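Hypothetical protein lpg0944 (Legionella pneumophila subsp. pneumophila str. Philadelphia 1, PDB 4RXV) is of unknown biochemical function, but its N-terminal fragment, the piece crystallised here, belongs to a peptidase family of clan CA and is probably a cysteine-peptidase-like domain. Local coordinates at residues 12-17 with 183-188; 175-180 with 192-197; 111-116 with 140-145; 76-81 with 214-219; 94-99 with 222-227. All blocks are in the same frame, centred on the assembly; numbering follows the deposited sequence.

Contact 1 of 5, residues 12-17 with 183-188; sequences RLKQEQ and QALAIP
Leu13 and Leu185 share a first torsion that sets CG beside the backbone N and opposite the carbonyl carbon (chi1 -67° and -60°). With both CB atoms aimed at the partner segment, this puts the two side chains against each other, crossing at a slant. CD1 of Leu185 comes to 4.0 Å from CB of Leu13. CD1 of Leu13 lies 4.1 Å from CB of Leu185, so each branch packs on the root of the other side chain. The same CD1 of Leu13 runs on to the methyl of Ala186, 4.2 Å away at CB. Lys14 adds its aliphatic root: its CG is 4.3 Å from CD1 of Leu185. Its chain then leads away, and NZ forms a salt bridge with Glu11. No hydrogen bond joins the two segments; the contact is apolar and buried.

Within 12-17, NH1 of Arg12 forms a salt bridge with OE2 of Glu16 at 2.8 Å. It is nearly straight, and the oxygen lies in the guanidinium plane while the nitrogen comes from above the carboxylate plane.

Ala186 and Ile187 both face Ile169, a G1 beta bulge where the chain turns a corner. Leu13 also packs on Val170 of strand 168-170 and on Ser109 of helix 105-114. Leu185 rests on Val175 of helix 172-176. The leucine pair thus joins helix 6-14 to the loop after helix 172-176.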
# COMPACT_ATOMS: atom_id res chain seq x y z
N ARG A 12 12.71 2.30 -3.04
CA ARG A 12 11.74 2.89 -3.96
C ARG A 12 10.44 3.24 -3.21
O ARG A 12 9.84 4.29 -3.45
CB ARG A 12 11.44 1.94 -5.11
CG ARG A 12 10.29 2.39 -6.01
CD ARG A 12 10.61 3.69 -6.75
NE ARG A 12 9.50 4.17 -7.56
CZ ARG A 12 8.58 5.01 -7.13
NH1 ARG A 12 8.58 5.45 -5.89
NH2 ARG A 12 7.64 5.40 -7.96
N LEU A 13 9.99 2.37 -2.32
CA LEU A 13 8.77 2.62 -1.56
C LEU A 13 8.99 3.73 -0.53
O LEU A 13 8.07 4.53 -0.28
CB LEU A 13 8.33 1.32 -0.89
CG LEU A 13 7.85 0.24 -1.86
CD1 LEU A 13 7.87 -1.13 -1.21
CD2 LEU A 13 6.44 0.56 -2.40
N LYS A 14 10.18 3.81 0.06
CA LYS A 14 10.50 4.90 0.99
C LYS A 14 10.38 6.27 0.30
O LYS A 14 10.02 7.25 0.92
CB LYS A 14 11.87 4.69 1.63
CG LYS A 14 11.88 3.63 2.69
CD LYS A 14 13.25 3.21 3.13
CE LYS A 14 14.05 4.34 3.70
NZ LYS A 14 15.33 3.83 4.24
N GLN A 15 10.69 6.34 -1.00
CA GLN A 15 10.60 7.59 -1.73
C GLN A 15 9.19 8.15 -1.72
O GLN A 15 9.02 9.35 -1.95
CB GLN A 15 11.08 7.42 -3.17
CG GLN A 15 12.56 7.16 -3.27
CD GLN A 15 13.01 6.89 -4.68
OE1 GLN A 15 13.23 5.75 -5.05
NE2 GLN A 15 13.14 7.93 -5.46
N GLU A 16 8.17 7.32 -1.49
CA GLU A 16 6.80 7.79 -1.50
C GLU A 16 6.41 8.52 -0.22
O GLU A 16 5.36 9.14 -0.18
CB GLU A 16 5.84 6.62 -1.77
CG GLU A 16 6.04 6.03 -3.14
CD GLU A 16 5.90 7.09 -4.22
OE1 GLU A 16 4.80 7.63 -4.39
OE2 GLU A 16 6.90 7.40 -4.89
N GLN A 17 7.25 8.44 0.80
CA GLN A 17 7.01 9.14 2.07
C GLN A 17 5.60 8.83 2.61
O GLN A 17 4.83 9.74 2.97
CB GLN A 17 7.25 10.64 1.93
CG GLN A 17 8.71 10.95 1.57
CD GLN A 17 9.68 10.53 2.67
OE1 GLN A 17 9.58 11.03 3.79
NE2 GLN A 17 10.67 9.70 2.34
N GLN A 183 9.24 -2.79 8.99
CA GLN A 183 8.07 -3.56 9.41
C GLN A 183 6.94 -3.54 8.40
O GLN A 183 5.86 -4.05 8.70
CB GLN A 183 7.54 -3.01 10.74
CG GLN A 183 8.45 -3.31 11.90
CD GLN A 183 7.91 -2.77 13.21
OE1 GLN A 183 6.80 -2.24 13.28
NE2 GLN A 183 8.71 -2.91 14.27
N ALA A 184 7.15 -2.97 7.21
CA ALA A 184 6.03 -2.71 6.32
C ALA A 184 6.33 -2.66 4.84
O ALA A 184 5.42 -2.91 4.06
CB ALA A 184 5.36 -1.40 6.72
N LEU A 185 7.52 -2.27 4.43
CA LEU A 185 7.80 -2.00 3.01
C LEU A 185 8.78 -3.04 2.45
O LEU A 185 10.00 -2.88 2.52
CB LEU A 185 8.32 -0.58 2.81
CG LEU A 185 7.37 0.54 3.26
CD1 LEU A 185 7.98 1.91 3.03
CD2 LEU A 185 6.00 0.44 2.57
N ALA A 186 8.21 -4.08 1.84
CA ALA A 186 8.92 -5.15 1.16
C ALA A 186 9.73 -5.99 2.14
O ALA A 186 10.96 -6.07 2.05
CB ALA A 186 9.76 -4.62 0.02
N ILE A 187 9.02 -6.60 3.09
CA ILE A 187 9.63 -7.38 4.14
C ILE A 187 8.95 -8.73 4.30
O ILE A 187 7.78 -8.90 3.94
CB ILE A 187 9.65 -6.61 5.53
CG1 ILE A 187 8.31 -6.62 6.33
CG2 ILE A 187 10.18 -5.19 5.36
CD1 ILE A 187 7.13 -6.02 5.69
N PRO A 188 9.67 -9.72 4.82
CA PRO A 188 9.05 -11.02 5.09
C PRO A 188 8.06 -10.97 6.24
O PRO A 188 8.12 -10.07 7.09
CB PRO A 188 10.23 -11.93 5.42
CG PRO A 188 11.28 -10.99 5.89
CD PRO A 188 11.09 -9.70 5.19

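Contact 2 of 5, residues 175-180 with 192-197; sequences VGMGHP and FAYNRS
His179 packs on Ala193 by a CH-pi contact. CG of His179 lies beside its backbone N (chi1 -63°), which brings the ring to Ala193. The methyl CB of Ala193 stands over one face of the imidazole, 3.9 Å from the ring centroid and closest to ND1 of His179 at 3.6 Å. That methyl also lies over the centre of a face of Tyr194, so it fills the corner between the two rings.

The aromatic contact is an offset edge-to-face pair. Tyr194 turns its edge toward the face of His179, with centroids 5.1 Å apart and planes at 78°. OH of Tyr194 comes to 3.3 Å from CD2 of His179. In plain van der Waals contact, CB of Met177 is 3.6 Å from OH of Tyr194.

Polar ties run outside the two segments. NE2 of His179 and OH of Tyr194 both hydrogen-bond to the carbonyl oxygen of Cys32, which pins the two side chains to one acceptor. ND1 of His179 is bonded to Gln183 OE1.

A Schellman motif with Gly178 at C-prime closes helix 172-176 ahead of His179. The contact joins this helix end to the loop that leads into strand 202-206.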
# COMPACT_ATOMS: atom_id res chain seq x y z
N VAL A 175 2.89 2.20 7.52
CA VAL A 175 3.86 3.30 7.59
C VAL A 175 3.14 4.62 7.92
O VAL A 175 3.62 5.41 8.74
CB VAL A 175 4.66 3.38 6.29
CG1 VAL A 175 5.69 4.53 6.35
CG2 VAL A 175 5.39 2.07 6.06
N GLY A 176 1.98 4.84 7.33
CA GLY A 176 1.12 5.95 7.72
C GLY A 176 0.76 5.94 9.19
O GLY A 176 0.66 6.98 9.85
N MET A 177 0.62 4.74 9.74
CA MET A 177 0.29 4.47 11.14
C MET A 177 1.54 4.40 12.03
O MET A 177 1.44 4.00 13.19
CB MET A 177 -0.52 3.19 11.26
CG MET A 177 -1.90 3.28 10.59
SD MET A 177 -3.03 4.42 11.43
CE MET A 177 -3.47 3.45 12.87
N GLY A 178 2.68 4.87 11.53
CA GLY A 178 3.85 5.09 12.35
C GLY A 178 4.87 3.98 12.39
O GLY A 178 5.91 4.17 13.01
N HIS A 179 4.62 2.86 11.72
CA HIS A 179 5.58 1.76 11.71
C HIS A 179 6.70 2.04 10.72
O HIS A 179 6.48 2.67 9.69
CB HIS A 179 4.88 0.44 11.40
CG HIS A 179 3.87 0.08 12.44
ND1 HIS A 179 4.19 -0.69 13.54
CD2 HIS A 179 2.57 0.41 12.59
CE1 HIS A 179 3.12 -0.83 14.30
NE2 HIS A 179 2.13 -0.14 13.77
N PRO A 180 7.92 1.59 11.02
CA PRO A 180 9.03 1.85 10.11
C PRO A 180 9.00 0.99 8.85
O PRO A 180 8.33 -0.05 8.80
CB PRO A 180 10.25 1.48 10.95
CG PRO A 180 9.73 0.43 11.90
CD PRO A 180 8.33 0.85 12.22
N PHE A 192 6.81 -8.29 9.70
CA PHE A 192 5.65 -7.44 9.41
C PHE A 192 4.92 -7.00 10.68
O PHE A 192 4.62 -7.81 11.54
CB PHE A 192 4.73 -8.21 8.45
CG PHE A 192 3.40 -7.53 8.16
CD1 PHE A 192 3.31 -6.18 7.83
CD2 PHE A 192 2.24 -8.28 8.16
CE1 PHE A 192 2.09 -5.60 7.57
CE2 PHE A 192 1.02 -7.69 7.89
CZ PHE A 192 0.95 -6.37 7.57
N ALA A 193 4.61 -5.71 10.75
CA ALA A 193 3.95 -5.10 11.90
C ALA A 193 2.68 -5.82 12.32
O ALA A 193 2.41 -5.89 13.50
CB ALA A 193 3.59 -3.67 11.57
N TYR A 194 1.89 -6.28 11.36
CA TYR A 194 0.58 -6.87 11.67
C TYR A 194 0.56 -8.36 11.32
O TYR A 194 -0.43 -8.89 10.81
CB TYR A 194 -0.55 -6.11 10.96
CG TYR A 194 -0.51 -4.61 11.13
CD1 TYR A 194 -0.37 -4.02 12.38
CD2 TYR A 194 -0.63 -3.78 10.04
CE1 TYR A 194 -0.32 -2.63 12.53
CE2 TYR A 194 -0.60 -2.40 10.18
CZ TYR A 194 -0.45 -1.83 11.42
OH TYR A 194 -0.42 -0.45 11.48
N ASN A 195 1.65 -9.04 11.61
CA ASN A 195 1.78 -10.42 11.16
C ASN A 195 0.85 -11.41 11.85
O ASN A 195 0.65 -12.48 11.29
CB ASN A 195 3.21 -10.92 11.18
CG ASN A 195 3.82 -10.95 12.52
OD1 ASN A 195 3.21 -10.64 13.55
ND2 ASN A 195 5.06 -11.37 12.54
N ARG A 196 0.26 -11.11 13.00
CA ARG A 196 -0.72 -12.02 13.58
C ARG A 196 -2.13 -11.88 13.01
O ARG A 196 -3.00 -12.69 13.31
CB ARG A 196 -0.75 -11.88 15.10
CG ARG A 196 0.59 -12.18 15.74
CD ARG A 196 0.96 -13.65 15.63
NE ARG A 196 2.33 -13.87 16.10
CZ ARG A 196 3.35 -14.26 15.34
NH1 ARG A 196 3.20 -14.52 14.05
NH2 ARG A 196 4.55 -14.41 15.89
N SER A 197 -2.35 -10.84 12.21
CA SER A 197 -3.63 -10.66 11.54
C SER A 197 -3.51 -10.86 10.03
O SER A 197 -4.48 -10.66 9.32
CB SER A 197 -4.19 -9.28 11.82
OG SER A 197 -3.38 -8.29 11.24

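Contact 3 of 5, residues 111-116 with 140-145; sequences GVLLDD and NITLLV
No ring face or planar edge enters the meeting of Leu113 with Thr142 and Leu144. The contact is wholly apolar, and one methyl carries it on the helix side. CD1 of Leu113 lies 3.9 Å from CG2 of Thr142 and 4.0 Å from CD2 of Leu144. It thus touches two residues that lie two apart on the strand; Thr142 points at the helix, and Leu144 brings only its end round to it. Leu144 offers more than one atom. Its CG and CD1 are 4.1 Å and 4.2 Å from CD1 of Leu113, so the methyl beds against the whole fork of the leucine. Thr142 and Leu113 instead pass each other in opposite directions.

In Thr142, CG2 stands anti to the backbone N (OG1 chi1 -68°), which turns the methyl to Leu113 and the hydroxyl elsewhere. OG1 is bonded to the carbonyl oxygen of Ala106, so the polar branch is satisfied by the same helix that the methyl packs on.

This is a helix laid on the face of an antiparallel sheet. Helix 105-114 supplies Leu113 near its end, and strand 136-146 lies between strands 168-170 and 123-133. The domain is assigned to a clan CA peptidase family, and such a helix-on-sheet core would be consistent with a papain-like fold.

Other side chains close round the leucines. Ile9 of helix 6-14 touches both Leu113 and Leu144, and Val170 touches Leu113. Leu143, on the opposite face of the strand, packs on Ile169.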
# COMPACT_ATOMS: atom_id res chain seq x y z
N GLY A 111 0.66 -0.01 -7.45
CA GLY A 111 0.99 0.78 -8.63
C GLY A 111 2.46 1.08 -8.74
O GLY A 111 3.05 0.92 -9.82
N VAL A 112 3.08 1.50 -7.65
CA VAL A 112 4.52 1.77 -7.64
C VAL A 112 5.31 0.55 -8.12
O VAL A 112 6.24 0.67 -8.90
CB VAL A 112 4.97 2.22 -6.24
CG1 VAL A 112 6.47 2.24 -6.11
CG2 VAL A 112 4.36 3.59 -5.89
N LEU A 113 4.94 -0.61 -7.60
CA LEU A 113 5.66 -1.84 -7.91
C LEU A 113 5.40 -2.32 -9.32
O LEU A 113 6.32 -2.77 -10.00
CB LEU A 113 5.29 -2.90 -6.90
CG LEU A 113 5.67 -2.53 -5.47
CD1 LEU A 113 4.97 -3.45 -4.48
CD2 LEU A 113 7.15 -2.47 -5.26
N LEU A 114 4.16 -2.23 -9.79
CA LEU A 114 3.79 -2.63 -11.14
C LEU A 114 4.45 -1.73 -12.18
O LEU A 114 4.59 -2.12 -13.33
CB LEU A 114 2.26 -2.67 -11.30
CG LEU A 114 1.60 -3.88 -10.63
CD1 LEU A 114 0.13 -3.66 -10.39
CD2 LEU A 114 1.81 -5.14 -11.44
N ASP A 115 4.79 -0.51 -11.79
CA ASP A 115 5.39 0.46 -12.70
C ASP A 115 6.88 0.26 -12.87
O ASP A 115 7.48 0.94 -13.67
CB ASP A 115 5.12 1.87 -12.19
CG ASP A 115 5.45 2.92 -13.21
OD1 ASP A 115 4.88 2.86 -14.31
OD2 ASP A 115 6.27 3.81 -12.90
N ASP A 116 7.48 -0.65 -12.10
CA ASP A 116 8.93 -0.86 -12.11
C ASP A 116 9.32 -2.04 -13.00
O ASP A 116 8.92 -3.16 -12.78
CB ASP A 116 9.40 -1.11 -10.68
CG ASP A 116 10.90 -1.15 -10.55
OD1 ASP A 116 11.52 -2.05 -11.15
OD2 ASP A 116 11.47 -0.29 -9.84
N ASN A 140 -6.38 -4.10 3.22
CA ASN A 140 -5.73 -4.67 2.05
C ASN A 140 -4.22 -4.50 2.15
O ASN A 140 -3.73 -3.52 2.73
CB ASN A 140 -6.30 -4.10 0.77
CG ASN A 140 -7.78 -4.43 0.63
OD1 ASN A 140 -8.22 -5.52 0.97
ND2 ASN A 140 -8.55 -3.49 0.16
N ILE A 141 -3.51 -5.47 1.61
CA ILE A 141 -2.06 -5.53 1.64
C ILE A 141 -1.57 -5.92 0.26
O ILE A 141 -2.20 -6.72 -0.42
CB ILE A 141 -1.58 -6.60 2.69
CG1 ILE A 141 -2.01 -6.16 4.10
CG2 ILE A 141 -0.10 -6.82 2.60
CD1 ILE A 141 -1.76 -7.22 5.16
N THR A 142 -0.43 -5.39 -0.15
CA THR A 142 0.21 -5.75 -1.41
C THR A 142 1.29 -6.77 -1.15
O THR A 142 2.03 -6.67 -0.17
CB THR A 142 0.66 -4.49 -2.13
OG1 THR A 142 -0.52 -3.81 -2.54
CG2 THR A 142 1.52 -4.76 -3.36
N LEU A 143 1.40 -7.75 -2.05
CA LEU A 143 2.44 -8.77 -1.99
C LEU A 143 3.29 -8.76 -3.24
O LEU A 143 2.80 -8.54 -4.35
CB LEU A 143 1.87 -10.19 -1.86
CG LEU A 143 0.90 -10.44 -0.71
CD1 LEU A 143 0.37 -11.89 -0.81
CD2 LEU A 143 1.54 -10.18 0.63
N LEU A 144 4.57 -9.04 -3.03
CA LEU A 144 5.50 -9.44 -4.09
C LEU A 144 5.76 -10.92 -3.94
O LEU A 144 6.25 -11.35 -2.91
CB LEU A 144 6.81 -8.66 -3.97
CG LEU A 144 6.68 -7.16 -4.25
CD1 LEU A 144 7.84 -6.39 -3.62
CD2 LEU A 144 6.65 -6.90 -5.73
N VAL A 145 5.37 -11.71 -4.94
CA VAL A 145 5.59 -13.15 -4.88
C VAL A 145 6.59 -13.55 -5.95
O VAL A 145 6.57 -13.02 -7.04
CB VAL A 145 4.27 -13.97 -5.01
CG1 VAL A 145 3.35 -13.67 -3.82
CG2 VAL A 145 3.57 -13.70 -6.32

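Contact 4 of 5, residues 76-81 with 214-219; sequences EYIKFA and TSTRTG
Ile78 and Thr216 reach toward each other tip to tip. The terminal methyl CD1 of Ile78 meets the methyl CG2 of Thr216 at 3.7 Å. The isoleucine is stretched out: CG1 lies beside the backbone N, and CD1 continues the chain in an extended line (chi2 178°). Its long branch therefore projects from the helix straight at the loop. On the other side, CG2 of Thr216 is anti to its backbone N, and this sends the methyl to the helix. The hydroxyl is the branch turned aside, and OG1 is bonded to the carbonyl oxygen of Ser212.

The same CD1 of Ile78 also touches the backbone of the next residue, with O of Arg217 at 3.9 Å. The side chain of Arg217 takes no such part, because its end leads away from the helix. The patch is small, 74 Å² with both sides summed, and no hydrogen bond spans it.

In the fold, this is the C-terminal tail of the fragment laid on helix 74-84. The segment 214-219 has no regular structure and follows strand 202-206, the last strand of the fragment. Ile78 also packs on Gln220 and Leu221, further along the tail. The tail is tied down beside the contact by Arg120, whose NH2 bonds to O of Thr216. Next to Ile78, Tyr77 packs on helix 105-114.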
# COMPACT_ATOMS: atom_id res chain seq x y z
N GLU A 76 -4.88 0.31 -13.49
CA GLU A 76 -5.66 0.96 -12.43
C GLU A 76 -4.83 1.23 -11.18
O GLU A 76 -4.99 2.26 -10.55
CB GLU A 76 -6.87 0.13 -12.06
CG GLU A 76 -7.98 0.16 -13.08
CD GLU A 76 -8.97 -0.91 -12.75
OE1 GLU A 76 -9.90 -0.61 -11.98
OE2 GLU A 76 -8.81 -2.04 -13.25
N TYR A 77 -3.95 0.30 -10.83
CA TYR A 77 -3.09 0.51 -9.66
C TYR A 77 -2.09 1.63 -9.92
O TYR A 77 -1.85 2.46 -9.04
CB TYR A 77 -2.39 -0.78 -9.28
CG TYR A 77 -3.33 -1.82 -8.72
CD1 TYR A 77 -3.85 -1.68 -7.45
CD2 TYR A 77 -3.72 -2.92 -9.47
CE1 TYR A 77 -4.74 -2.60 -6.92
CE2 TYR A 77 -4.61 -3.85 -8.96
CZ TYR A 77 -5.11 -3.69 -7.68
OH TYR A 77 -6.01 -4.56 -7.11
N ILE A 78 -1.52 1.68 -11.12
CA ILE A 78 -0.60 2.76 -11.47
C ILE A 78 -1.32 4.11 -11.40
O ILE A 78 -0.81 5.09 -10.83
CB ILE A 78 0.04 2.48 -12.83
CG1 ILE A 78 0.90 1.19 -12.74
CG2 ILE A 78 0.85 3.67 -13.31
CD1 ILE A 78 1.56 0.78 -14.05
N LYS A 79 -2.53 4.18 -11.94
CA LYS A 79 -3.30 5.42 -11.89
C LYS A 79 -3.64 5.82 -10.47
O LYS A 79 -3.65 7.00 -10.16
CB LYS A 79 -4.57 5.29 -12.72
CG LYS A 79 -4.35 5.55 -14.20
CD LYS A 79 -5.67 5.62 -14.95
CE LYS A 79 -6.23 4.22 -15.14
NZ LYS A 79 -7.68 4.24 -15.41
N PHE A 80 -3.93 4.85 -9.62
CA PHE A 80 -4.25 5.12 -8.22
C PHE A 80 -3.07 5.87 -7.56
O PHE A 80 -3.26 6.90 -6.92
CB PHE A 80 -4.56 3.81 -7.48
CG PHE A 80 -5.03 3.99 -6.06
CD1 PHE A 80 -4.14 4.21 -5.03
CD2 PHE A 80 -6.38 3.89 -5.74
CE1 PHE A 80 -4.56 4.36 -3.73
CE2 PHE A 80 -6.82 4.02 -4.44
CZ PHE A 80 -5.91 4.26 -3.43
N ALA A 81 -1.86 5.36 -7.75
CA ALA A 81 -0.68 6.02 -7.19
C ALA A 81 -0.49 7.42 -7.78
O ALA A 81 -0.19 8.38 -7.06
CB ALA A 81 0.54 5.18 -7.45
N THR A 214 1.12 -7.19 -19.69
CA THR A 214 2.25 -7.06 -20.61
C THR A 214 2.21 -5.76 -21.42
O THR A 214 3.25 -5.21 -21.77
CB THR A 214 2.29 -8.23 -21.57
OG1 THR A 214 2.26 -9.44 -20.81
CG2 THR A 214 3.55 -8.15 -22.37
N SER A 215 1.00 -5.28 -21.72
CA SER A 215 0.84 -4.04 -22.46
C SER A 215 0.81 -2.81 -21.55
O SER A 215 0.58 -1.69 -22.02
CB SER A 215 -0.41 -4.08 -23.33
OG SER A 215 -1.57 -4.26 -22.55
N THR A 216 1.03 -3.00 -20.26
CA THR A 216 1.05 -1.89 -19.32
C THR A 216 2.47 -1.36 -19.24
O THR A 216 3.39 -2.04 -18.80
CB THR A 216 0.55 -2.34 -17.93
OG1 THR A 216 -0.78 -2.86 -18.05
CG2 THR A 216 0.52 -1.18 -16.96
N ARG A 217 2.63 -0.12 -19.66
CA ARG A 217 3.91 0.58 -19.66
C ARG A 217 4.51 0.68 -18.26
O ARG A 217 3.80 0.85 -17.28
CB ARG A 217 3.65 2.00 -20.16
CG ARG A 217 4.80 2.68 -20.86
CD ARG A 217 4.30 3.84 -21.73
NE ARG A 217 5.19 4.13 -22.86
CZ ARG A 217 5.08 3.60 -24.08
NH1 ARG A 217 4.13 2.72 -24.36
NH2 ARG A 217 5.96 3.92 -25.02
N THR A 218 5.83 0.58 -18.18
CA THR A 218 6.54 0.88 -16.95
C THR A 218 7.12 2.30 -16.99
O THR A 218 7.19 2.93 -18.05
CB THR A 218 7.66 -0.14 -16.69
OG1 THR A 218 8.59 -0.14 -17.78
CG2 THR A 218 7.08 -1.53 -16.50
N GLY A 219 7.55 2.82 -15.84
CA GLY A 219 8.13 4.16 -15.81
C GLY A 219 7.11 5.28 -15.98
O GLY A 219 7.47 6.41 -16.32

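Contact 5 of 5, residues 94-99 with 222-227; sequences GEAVRV and TPYTGT
Tyr224 is the residue of 222-227 that meets Arg98 and Ala96. Its backbone N bonds to Glu16 OE2, which anchors the tail. CG of Tyr224 is anti to the backbone N (chi1 -163°), which extends the ring toward 94-99. The guanidinium of Arg98 lies flat on one ring face, with centres 3.5 Å apart and planes at 6°. This is a stacked cation-pi pair. CZ of Arg98 is 3.2 Å from CE2 of Tyr224, and NH1 stands over the ring centre. The aliphatic part follows the ring outward, so that CD of Arg98 is 3.5 Å from OH of Tyr224. NH1 is bonded to Asn85 OD1 and NH2 to Glu16 O. These two bonds probably fix the rotation of the guanidinium.

A water lies at the ring edge, in plane. It is 2.7 Å from OH of Tyr224 and donates a 2.7 Å bond to O of Ala96.

Next in sequence, Thr225 bonds through OG1 to O of Gln15, and Thr227 packs on that glutamine.

The tail thus joins the residues after helix 6-14 to strand 95-100, whose Arg98 pairs through its backbone with Val22 of strand 22-23, and Val97 with Phe90 just before strand 91-92.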
# COMPACT_ATOMS: atom_id res chain seq x y z
N GLY A 94 2.62 23.00 5.89
CA GLY A 94 3.39 23.32 4.70
C GLY A 94 3.61 22.17 3.73
O GLY A 94 4.35 22.33 2.76
N GLU A 95 2.95 21.04 3.98
CA GLU A 95 3.11 19.85 3.16
C GLU A 95 1.80 19.51 2.44
O GLU A 95 0.73 19.43 3.06
CB GLU A 95 3.55 18.67 4.02
CG GLU A 95 4.87 18.89 4.76
CD GLU A 95 5.18 17.80 5.77
OE1 GLU A 95 4.25 17.08 6.20
OE2 GLU A 95 6.36 17.65 6.14
N ALA A 96 1.87 19.31 1.13
CA ALA A 96 0.69 18.98 0.36
C ALA A 96 0.02 17.73 0.92
O ALA A 96 0.66 16.73 1.19
CB ALA A 96 1.04 18.76 -1.09
N VAL A 97 -1.30 17.80 1.02
CA VAL A 97 -2.10 16.72 1.56
C VAL A 97 -2.31 15.59 0.55
O VAL A 97 -2.74 15.81 -0.58
CB VAL A 97 -3.46 17.27 2.00
CG1 VAL A 97 -4.42 16.17 2.37
CG2 VAL A 97 -3.27 18.20 3.17
N ARG A 98 -2.01 14.37 1.01
CA ARG A 98 -2.41 13.12 0.37
C ARG A 98 -3.17 12.32 1.40
O ARG A 98 -2.85 12.43 2.59
CB ARG A 98 -1.18 12.35 -0.12
CG ARG A 98 -0.35 13.13 -1.15
CD ARG A 98 0.87 12.32 -1.63
NE ARG A 98 1.79 12.14 -0.52
CZ ARG A 98 2.78 11.25 -0.48
NH1 ARG A 98 3.05 10.44 -1.50
NH2 ARG A 98 3.52 11.18 0.62
N VAL A 99 -4.16 11.55 0.97
CA VAL A 99 -5.05 10.88 1.91
C VAL A 99 -5.27 9.44 1.52
O VAL A 99 -5.52 9.13 0.37
CB VAL A 99 -6.44 11.56 1.93
CG1 VAL A 99 -7.34 10.91 2.99
CG2 VAL A 99 -6.35 13.05 2.14
N THR A 222 6.42 9.20 -11.41
CA THR A 222 7.55 9.91 -10.85
C THR A 222 7.59 9.61 -9.35
O THR A 222 6.60 9.83 -8.66
CB THR A 222 7.40 11.40 -11.11
OG1 THR A 222 7.31 11.62 -12.52
CG2 THR A 222 8.57 12.14 -10.54
N PRO A 223 8.71 9.08 -8.84
CA PRO A 223 8.78 8.92 -7.38
C PRO A 223 8.46 10.22 -6.66
O PRO A 223 8.83 11.28 -7.13
CB PRO A 223 10.23 8.50 -7.15
CG PRO A 223 10.62 7.81 -8.44
CD PRO A 223 9.96 8.66 -9.50
N TYR A 224 7.76 10.14 -5.54
CA TYR A 224 7.27 11.35 -4.90
C TYR A 224 8.41 12.26 -4.44
O TYR A 224 8.29 13.48 -4.46
CB TYR A 224 6.40 11.00 -3.71
CG TYR A 224 5.51 12.14 -3.22
CD1 TYR A 224 4.56 12.69 -4.06
CD2 TYR A 224 5.58 12.61 -1.91
CE1 TYR A 224 3.72 13.69 -3.64
CE2 TYR A 224 4.72 13.62 -1.46
CZ TYR A 224 3.79 14.14 -2.33
OH TYR A 224 2.92 15.12 -1.92
N THR A 225 9.50 11.64 -4.01
CA THR A 225 10.74 12.33 -3.66
C THR A 225 11.92 11.55 -4.22
O THR A 225 11.83 10.34 -4.53
CB THR A 225 10.92 12.46 -2.14
OG1 THR A 225 11.03 11.16 -1.54
CG2 THR A 225 9.79 13.24 -1.50
N GLY A 226 13.05 12.22 -4.34
CA GLY A 226 14.27 11.57 -4.75
C GLY A 226 15.08 11.21 -3.53
O GLY A 226 15.23 12.02 -2.62
N THR A 227 15.64 10.01 -3.52
CA THR A 227 16.41 9.56 -2.38
C THR A 227 17.58 10.52 -2.12
O THR A 227 18.31 10.87 -3.06
CB THR A 227 17.01 8.17 -2.65
OG1 THR A 227 15.96 7.28 -3.06
CG2 THR A 227 17.74 7.63 -1.42
O HOH W 1 3.18 16.00 0.60

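Overall arrangement
From the N terminus, helix 6-14 opens contact 1, which closes its loop at 183-188. Helix 74-84 then opens contact 4 and strand 95-100 opens contact 5. Both close in the C-terminal tail of the fragment, so contacts 1, 4 and 5 cross one another. Contact 3, helix 105-114 to strand 136-146, nests inside all three loops. Contact 2 joins the end of helix 172-176 to 192-197. It follows contact 3 in series, crosses contact 1 and nests inside contacts 4 and 5. Contact 1 touches contacts 2, 3 and 5, and contact 3 touches contacts 2 and 4. The tail ties to helix 74-84 and strand 95-100; contacts 2 and 4 lie on opposite sides of the chain's centre.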